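Local coordinates for protein taurine:2-oxoglutarate aminotransferase (Bifidobacterium kashiwanohense PV20-2, PDB 6JIX) that probably transfers the amino group of taurine to 2-oxoglutarate, using pyridoxal 5'-phosphate as cofactor in the manner of class-III aminotransferases, at residues T192-A195 / D196-R200; E342-G345 / I346-F350; I424-E427 / Q428-E432. All coordinates share one frame; numbering follows the deposited sequence.

Contact 1 (T192-A195 / D196-R200); sequences TVTA and DYLHR
Val-193 and Tyr-197 stand one turn apart on helix 190-208 and run alongside each other, both leaving the helix in the same direction. The CG1 branch of Val-193, set anti to its own backbone N (chi1 -177°), meets the ring of Tyr-197 at CD1, 3.7 Å away. Near the same rim, in the ring plane, lies the carbonyl oxygen Val-193 O, 3.3 Å from Tyr-197 CD1. A second pair alongside is formed by Thr-194 and Leu-198, with Thr-194 CG2 3.8 Å from Leu-198 CD1, while Thr-194 OG1 turns to the carbonyl of Glu-232. Beneath both pairs runs regular i to i+4 bonding, for example Leu-198 N to Thr-194 O at 2.9 Å.

One face of the Tyr-197 ring is met by Arg-200, whose NE sits 4.0 Å above the ring plane, over its centre. Asp-196 holds that guanidinium side-on: Arg-200 NE reaches Asp-196 OD1 at 3.1 Å with an N-H...O angle of 162°, and Arg-200 NH2 reaches Asp-196 OD2 at 3.1 Å. Both oxygens are approached on their syn side, NE lying 31° out of the carboxylate plane. An alanine at Asp-196 would remove both acceptors, and the guanidinium would probably be left without its mate and able to swing off the tyrosine ring.

Tyr-234 and Val-238 of helix 234-245 cover the Leu-198 side, and Pro-177 the Val-193 and Tyr-197 side. The whole is an amphipathic helix with an i to i+4 salt bridge, lying away from the cofactor site.

Contact 2 (E342-G345 / I346-F350); sequences EMEG and ILKPF
Met-343 and Ile-346 are neighbours round one turn of helix 336-357, a local contact inside a single helix whose apolar side faces helix 426-447 and strand 361-367. The evidence for an irregular turn lies in the backbone. Met-343 O accepts two N-H groups: Leu-347 N at 3.0 Å, nearly in line with the carbonyl, and Ile-346 N, also at 3.0 Å, from well above the carbonyl plane (66° out of it). The second is an i to i+3 bond, and it replaces the one Ile-346 N would make to Glu-342 O, which is 3.8 Å away. Leu-347 N and Lys-348 N (to Glu-344 O, 2.9 Å) keep the usual i to i+4 spacing. One residue further on, Pro-349 has no N-H to offer Gly-345 O; its CG is 3.3 Å from that oxygen.

Side-chain touching is lighter. Met-343 CE approaches Ile-346 CD1 at 4.3 Å: with CG1 of Ile-346 anti to the carbonyl carbon (chi1 -55°) and CD1 carried on outward by an extended chi2 (-166°), the methyl comes near the methionine. The chains of Glu-344 and Lys-348 start close, but their charged ends part, Glu-344 OE2 lying 5.9 Å from Lys-348 NZ. Each end has a partner of its own: Glu-344 pairs with Lys-341 and accepts from Gly-368 N, while Lys-348 pairs with Glu-352.

Leu-347 rests on Cys-366 and Leu-369, and Met-343 and Ile-346 on Leu-429 and Ala-426. The chemistry therefore implies a helix kinked at Ile-346 and Pro-349, where one carbonyl serves two donors and another lacks the N-H that proline cannot supply, with the polar ends bound outside the turn.

Contact 3 (I424-E427 / Q428-E432); sequences ITAE and QLEEE
Thr-425 and Gln-428 grip each other by three hydrogen bonds at the start of helix 426-447. Gln-428 OE1 accepts twice: from Thr-425 N at 3.0 Å, which lies in the carbonyl plane, and from Thr-425 OG1 at 3.1 Å, which is tilted 34° from it. In return Gln-428 N gives its hydrogen to Thr-425 OG1 at 3.2 Å, with an N-H...O angle of 160°. This reciprocal pattern is a capping box, Thr-425 being the N-cap; its chi1 of 65° puts OG1 between its backbone N and carbonyl carbon, turned to the first turn of the helix.

Beside the cap lies an apolar patch. Ile-424 CG1 packs on Gln-428 CB at 3.5 Å, and further along the chain Ile-424 CD1 meets Leu-429 CD2 at 3.6 Å, the isoleucine running roughly perpendicular to the leucine. Regular helix bonding sets in at once, with Leu-429 N to Thr-425 O at 3.0 Å and Glu-430 N to Ala-426 O at 2.9 Å.

A second shell surrounds these groups. Gln-428 NE2 bonds to Tyr-40 OH, which would hold the amide with its oxygen on the threonine side, and His-339 NE2 binds Ile-424 O. Ile-424 packs on Ile-39 and Met-52, while Leu-429 rests against Met-343 and Ile-346.

Chemically, the start of the helix has two of its N-H groups, those of Thr-425 and Gln-428, satisfied by side-chain oxygens, with the glutamine tying its first turn to Tyr-40.

Overall arrangement
Contacts 2 and 3 belong together, their centres 11 Å apart: helices 336-357 and 426-447 pack where Ile-346 CD1 lies 3.3 Å from Ala-426 CB and Met-343 SD 3.5 Å from Ala-426 N. Contact 1, on helix 190-208, stands alone, its centre about 30 Å from that of contact 2 and 39 Å from that of contact 3. All three are partly buried; each combines buried apolar side chains with exposed residues, though several polar groups find partners within the protein. Their chemistry follows position along a helix: an ion pair whose guanidinium lies over a ring in contact 1, a shared carbonyl at a kink in contact 2, and a side-chain cap at a helix start in contact 3.

Contact 1 (T192-A195 / D196-R200)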
loop_
_atom_site.group_PDB
_atom_site.type_symbol
_atom_site.label_atom_id
_atom_site.label_comp_id
_atom_site.label_asym_id
_atom_site.label_seq_id
_atom_site.Cartn_x
_atom_site.Cartn_y
_atom_site.Cartn_z
ATOM N N THR A 192 11.315 -32.973 -19.680
ATOM C CA THR A 192 10.502 -32.711 -20.870
ATOM C C THR A 192 9.667 -31.452 -20.694
ATOM O O THR A 192 9.599 -30.593 -21.589
ATOM C CB THR A 192 9.567 -33.894 -21.145
ATOM O OG1 THR A 192 10.315 -35.107 -21.216
ATOM C CG2 THR A 192 8.840 -33.684 -22.433
ATOM N N VAL A 193 8.959 -31.372 -19.571
ATOM C CA VAL A 193 8.141 -30.204 -19.302
ATOM C C VAL A 193 9.008 -28.955 -19.257
ATOM O O VAL A 193 8.655 -27.913 -19.822
ATOM C CB VAL A 193 7.341 -30.420 -18.010
ATOM C CG1 VAL A 193 6.449 -29.241 -17.772
ATOM C CG2 VAL A 193 6.514 -31.675 -18.152
ATOM N N THR A 194 10.171 -29.044 -18.615
ATOM C CA THR A 194 11.053 -27.887 -18.538
ATOM C C THR A 194 11.537 -27.484 -19.921
ATOM O O THR A 194 11.432 -26.316 -20.312
ATOM C CB THR A 194 12.224 -28.205 -17.605
ATOM O OG1 THR A 194 11.770 -28.080 -16.251
ATOM C CG2 THR A 194 13.421 -27.277 -17.831
ATOM N N ALA A 195 11.971 -28.458 -20.714
ATOM C CA ALA A 195 12.452 -28.145 -22.050
ATOM C C ALA A 195 11.353 -27.493 -22.884
ATOM O O ALA A 195 11.600 -26.500 -23.579
ATOM C CB ALA A 195 12.972 -29.411 -22.729
ATOM N N ASP A 196 10.130 -28.027 -22.811
ATOM C CA ASP A 196 9.037 -27.484 -23.610
ATOM C C ASP A 196 8.667 -26.078 -23.141
ATOM O O ASP A 196 8.517 -25.160 -23.959
ATOM C CB ASP A 196 7.842 -28.438 -23.588
ATOM C CG ASP A 196 6.560 -27.798 -24.094
ATOM O OD1 ASP A 196 6.619 -26.816 -24.880
ATOM O OD2 ASP A 196 5.472 -28.282 -23.703
ATOM N N TYR A 197 8.505 -25.879 -21.830
ATOM C CA TYR A 197 8.025 -24.573 -21.389
ATOM C C TYR A 197 9.097 -23.488 -21.520
ATOM O O TYR A 197 8.773 -22.337 -21.834
ATOM C CB TYR A 197 7.470 -24.673 -19.970
ATOM C CG TYR A 197 6.029 -25.118 -20.014
ATOM C CD1 TYR A 197 5.699 -26.466 -20.077
ATOM C CD2 TYR A 197 4.999 -24.188 -20.081
ATOM C CE1 TYR A 197 4.376 -26.873 -20.154
ATOM C CE2 TYR A 197 3.681 -24.586 -20.162
ATOM C CZ TYR A 197 3.375 -25.928 -20.191
ATOM O OH TYR A 197 2.061 -26.329 -20.270
ATOM N N LEU A 198 10.374 -23.828 -21.343
ATOM C CA LEU A 198 11.424 -22.868 -21.662
ATOM C C LEU A 198 11.410 -22.498 -23.144
ATOM O O LEU A 198 11.639 -21.336 -23.505
ATOM C CB LEU A 198 12.782 -23.440 -21.270
ATOM C CG LEU A 198 13.046 -23.581 -19.782
ATOM C CD1 LEU A 198 14.464 -24.047 -19.556
ATOM C CD2 LEU A 198 12.807 -22.232 -19.118
ATOM N N HIS A 199 11.121 -23.460 -24.024
ATOM C CA HIS A 199 11.121 -23.131 -25.447
ATOM C C HIS A 199 9.921 -22.266 -25.814
ATOM O O HIS A 199 10.045 -21.352 -26.634
ATOM C CB HIS A 199 11.152 -24.394 -26.310
ATOM C CG HIS A 199 11.071 -24.108 -27.777
ATOM N ND1 HIS A 199 9.900 -24.236 -28.495
ATOM C CD2 HIS A 199 12.004 -23.666 -28.652
ATOM C CE1 HIS A 199 10.117 -23.896 -29.754
ATOM N NE2 HIS A 199 11.387 -23.552 -29.875
ATOM N N ARG A 200 8.749 -22.564 -25.244
ATOM C CA ARG A 200 7.582 -21.700 -25.407
ATOM C C ARG A 200 7.883 -20.272 -24.977
ATOM O O ARG A 200 7.463 -19.313 -25.638
ATOM C CB ARG A 200 6.404 -22.228 -24.596
ATOM C CG ARG A 200 5.865 -23.571 -24.997
ATOM C CD ARG A 200 4.537 -23.751 -24.303
ATOM N NE ARG A 200 4.159 -25.148 -24.180
ATOM C CZ ARG A 200 2.981 -25.556 -23.723
ATOM N NH1 ARG A 200 2.059 -24.671 -23.344
ATOM N NH2 ARG A 200 2.730 -26.854 -23.648
#

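Contact 2 (E342-G345 / I346-F350)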
loop_
_atom_site.group_PDB
_atom_site.type_symbol
_atom_site.label_atom_id
_atom_site.label_comp_id
_atom_site.label_asym_id
_atom_site.label_seq_id
_atom_site.Cartn_x
_atom_site.Cartn_y
_atom_site.Cartn_z
ATOM N N GLU A 342 12.734 -29.596 9.144
ATOM C CA GLU A 342 12.382 -30.770 9.933
ATOM C C GLU A 342 10.864 -30.943 10.036
ATOM O O GLU A 342 10.367 -32.076 10.065
ATOM C CB GLU A 342 13.052 -30.687 11.300
ATOM C CG GLU A 342 12.321 -31.396 12.412
ATOM C CD GLU A 342 12.943 -31.095 13.764
ATOM O OE1 GLU A 342 14.014 -30.439 13.773
ATOM O OE2 GLU A 342 12.366 -31.509 14.802
ATOM N N MET A 343 10.101 -29.847 10.126
ATOM C CA MET A 343 8.652 -30.013 10.054
ATOM C C MET A 343 8.211 -30.429 8.652
ATOM O O MET A 343 7.165 -31.073 8.503
ATOM C CB MET A 343 7.923 -28.735 10.472
ATOM C CG MET A 343 8.156 -28.326 11.903
ATOM S SD MET A 343 7.660 -29.531 13.160
ATOM C CE MET A 343 9.214 -30.409 13.415
ATOM N N GLU A 344 8.979 -30.075 7.614
ATOM C CA GLU A 344 8.661 -30.579 6.285
ATOM C C GLU A 344 8.628 -32.096 6.298
ATOM O O GLU A 344 7.776 -32.719 5.644
ATOM C CB GLU A 344 9.671 -30.079 5.247
ATOM C CG GLU A 344 9.432 -30.673 3.859
ATOM C CD GLU A 344 10.541 -30.348 2.872
ATOM O OE1 GLU A 344 10.556 -29.225 2.331
ATOM O OE2 GLU A 344 11.405 -31.214 2.629
ATOM N N GLY A 345 9.543 -32.702 7.062
ATOM C CA GLY A 345 9.651 -34.141 7.209
ATOM C C GLY A 345 8.444 -34.791 7.844
ATOM O O GLY A 345 8.340 -36.023 7.824
ATOM N N ILE A 346 7.566 -34.007 8.454
ATOM C CA ILE A 346 6.290 -34.498 8.949
ATOM C C ILE A 346 5.178 -34.239 7.950
ATOM O O ILE A 346 4.400 -35.134 7.631
ATOM C CB ILE A 346 5.959 -33.846 10.310
ATOM C CG1 ILE A 346 7.078 -34.063 11.323
ATOM C CG2 ILE A 346 4.624 -34.335 10.828
ATOM C CD1 ILE A 346 6.651 -33.732 12.716
ATOM N N LEU A 347 5.118 -33.016 7.418
ATOM C CA LEU A 347 3.972 -32.609 6.615
ATOM C C LEU A 347 3.993 -33.280 5.240
ATOM O O LEU A 347 2.981 -33.837 4.800
ATOM C CB LEU A 347 3.937 -31.081 6.505
ATOM C CG LEU A 347 2.895 -30.445 5.583
ATOM C CD1 LEU A 347 1.515 -30.550 6.181
ATOM C CD2 LEU A 347 3.250 -29.002 5.327
ATOM N N LYS A 348 5.150 -33.273 4.564
ATOM C CA LYS A 348 5.238 -33.859 3.226
ATOM C C LYS A 348 4.788 -35.319 3.196
ATOM O O LYS A 348 3.881 -35.653 2.411
ATOM C CB LYS A 348 6.660 -33.683 2.691
ATOM C CG LYS A 348 6.821 -34.057 1.235
ATOM C CD LYS A 348 8.111 -33.484 0.684
ATOM C CE LYS A 348 8.251 -33.784 -0.802
ATOM N NZ LYS A 348 8.921 -35.082 -1.078
ATOM N N PRO A 349 5.366 -36.230 3.995
ATOM C CA PRO A 349 4.877 -37.617 3.988
ATOM C C PRO A 349 3.406 -37.752 4.346
ATOM O O PRO A 349 2.710 -38.611 3.789
ATOM C CB PRO A 349 5.765 -38.298 5.032
ATOM C CG PRO A 349 6.977 -37.404 5.139
ATOM C CD PRO A 349 6.454 -36.037 4.969
ATOM N N PHE A 350 2.888 -36.920 5.241
ATOM C CA PHE A 350 1.470 -37.027 5.560
ATOM C C PHE A 350 0.613 -36.701 4.343
ATOM O O PHE A 350 -0.367 -37.400 4.057
ATOM C CB PHE A 350 1.096 -36.119 6.731
ATOM C CG PHE A 350 -0.390 -36.080 6.992
ATOM C CD1 PHE A 350 -1.007 -37.097 7.706
ATOM C CD2 PHE A 350 -1.178 -35.042 6.484
ATOM C CE1 PHE A 350 -2.377 -37.077 7.926
ATOM C CE2 PHE A 350 -2.551 -35.012 6.703
ATOM C CZ PHE A 350 -3.156 -36.029 7.420
#

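Contact 3 (I424-E427 / Q428-E432)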
loop_
_atom_site.group_PDB
_atom_site.type_symbol
_atom_site.label_atom_id
_atom_site.label_comp_id
_atom_site.label_asym_id
_atom_site.label_seq_id
_atom_site.Cartn_x
_atom_site.Cartn_y
_atom_site.Cartn_z
ATOM N N ILE A 424 5.080 -23.909 14.359
ATOM C CA ILE A 424 4.325 -25.096 14.737
ATOM C C ILE A 424 5.285 -26.234 15.114
ATOM O O ILE A 424 6.368 -26.393 14.534
ATOM C CB ILE A 424 3.369 -25.513 13.607
ATOM C CG1 ILE A 424 2.170 -26.275 14.189
ATOM C CG2 ILE A 424 4.108 -26.319 12.552
ATOM C CD1 ILE A 424 1.123 -26.633 13.163
ATOM N N THR A 425 4.881 -27.038 16.088
ATOM C CA THR A 425 5.716 -28.120 16.580
ATOM C C THR A 425 5.213 -29.429 16.007
ATOM O O THR A 425 4.086 -29.513 15.506
ATOM C CB THR A 425 5.688 -28.170 18.107
ATOM O OG1 THR A 425 4.358 -28.493 18.537
ATOM C CG2 THR A 425 6.110 -26.816 18.676
ATOM N N ALA A 426 6.067 -30.454 16.082
ATOM C CA ALA A 426 5.648 -31.787 15.658
ATOM C C ALA A 426 4.348 -32.200 16.347
ATOM O O ALA A 426 3.413 -32.678 15.693
ATOM C CB ALA A 426 6.756 -32.809 15.927
ATOM N N GLU A 427 4.258 -32.004 17.672
ATOM C CA GLU A 427 3.052 -32.437 18.374
ATOM C C GLU A 427 1.822 -31.721 17.834
ATOM O O GLU A 427 0.768 -32.328 17.615
ATOM C CB GLU A 427 3.184 -32.207 19.885
ATOM C CG GLU A 427 2.103 -32.965 20.695
ATOM C CD GLU A 427 1.398 -32.114 21.779
ATOM O OE1 GLU A 427 0.172 -32.319 21.919
ATOM O OE2 GLU A 427 2.030 -31.294 22.522
ATOM N N GLN A 428 1.950 -30.437 17.557
ATOM C CA GLN A 428 0.812 -29.701 17.034
ATOM C C GLN A 428 0.396 -30.237 15.668
ATOM O O GLN A 428 -0.793 -30.458 15.408
ATOM C CB GLN A 428 1.167 -28.221 16.972
ATOM C CG GLN A 428 0.983 -27.502 18.295
ATOM C CD GLN A 428 1.606 -26.114 18.292
ATOM O OE1 GLN A 428 2.741 -25.933 17.829
ATOM N NE2 GLN A 428 0.864 -25.125 18.802
ATOM N N LEU A 429 1.361 -30.435 14.771
ATOM C CA LEU A 429 1.052 -31.075 13.495
ATOM C C LEU A 429 0.301 -32.382 13.727
ATOM O O LEU A 429 -0.751 -32.633 13.121
ATOM C CB LEU A 429 2.342 -31.315 12.705
ATOM C CG LEU A 429 2.954 -30.061 12.064
ATOM C CD1 LEU A 429 4.286 -30.380 11.415
ATOM C CD2 LEU A 429 1.996 -29.452 11.063
ATOM N N GLU A 430 0.816 -33.220 14.634
ATOM C CA GLU A 430 0.192 -34.514 14.902
ATOM C C GLU A 430 -1.219 -34.385 15.455
ATOM O O GLU A 430 -1.954 -35.375 15.470
ATOM C CB GLU A 430 1.061 -35.342 15.851
ATOM C CG GLU A 430 2.014 -36.281 15.102
ATOM C CD GLU A 430 3.447 -36.184 15.603
ATOM O OE1 GLU A 430 3.638 -36.038 16.841
ATOM O OE2 GLU A 430 4.374 -36.248 14.754
ATOM N N GLU A 431 -1.607 -33.204 15.932
ATOM C CA GLU A 431 -2.958 -32.985 16.428
ATOM C C GLU A 431 -3.893 -32.437 15.368
ATOM O O GLU A 431 -5.104 -32.659 15.457
ATOM C CB GLU A 431 -2.977 -31.988 17.599
ATOM C CG GLU A 431 -1.854 -32.108 18.624
ATOM C CD GLU A 431 -2.047 -31.136 19.784
ATOM O OE1 GLU A 431 -2.358 -29.953 19.495
ATOM O OE2 GLU A 431 -1.902 -31.563 20.964
ATOM N N GLU A 432 -3.366 -31.687 14.400
ATOM C CA GLU A 432 -4.204 -31.000 13.420
ATOM C C GLU A 432 -4.424 -31.808 12.158
ATOM O O GLU A 432 -5.545 -31.832 11.638
ATOM C CB GLU A 432 -3.589 -29.651 13.039
ATOM C CG GLU A 432 -3.560 -28.642 14.171
ATOM C CD GLU A 432 -4.916 -28.436 14.828
ATOM O OE1 GLU A 432 -5.981 -28.535 14.146
ATOM O OE2 GLU A 432 -4.895 -28.180 16.052
#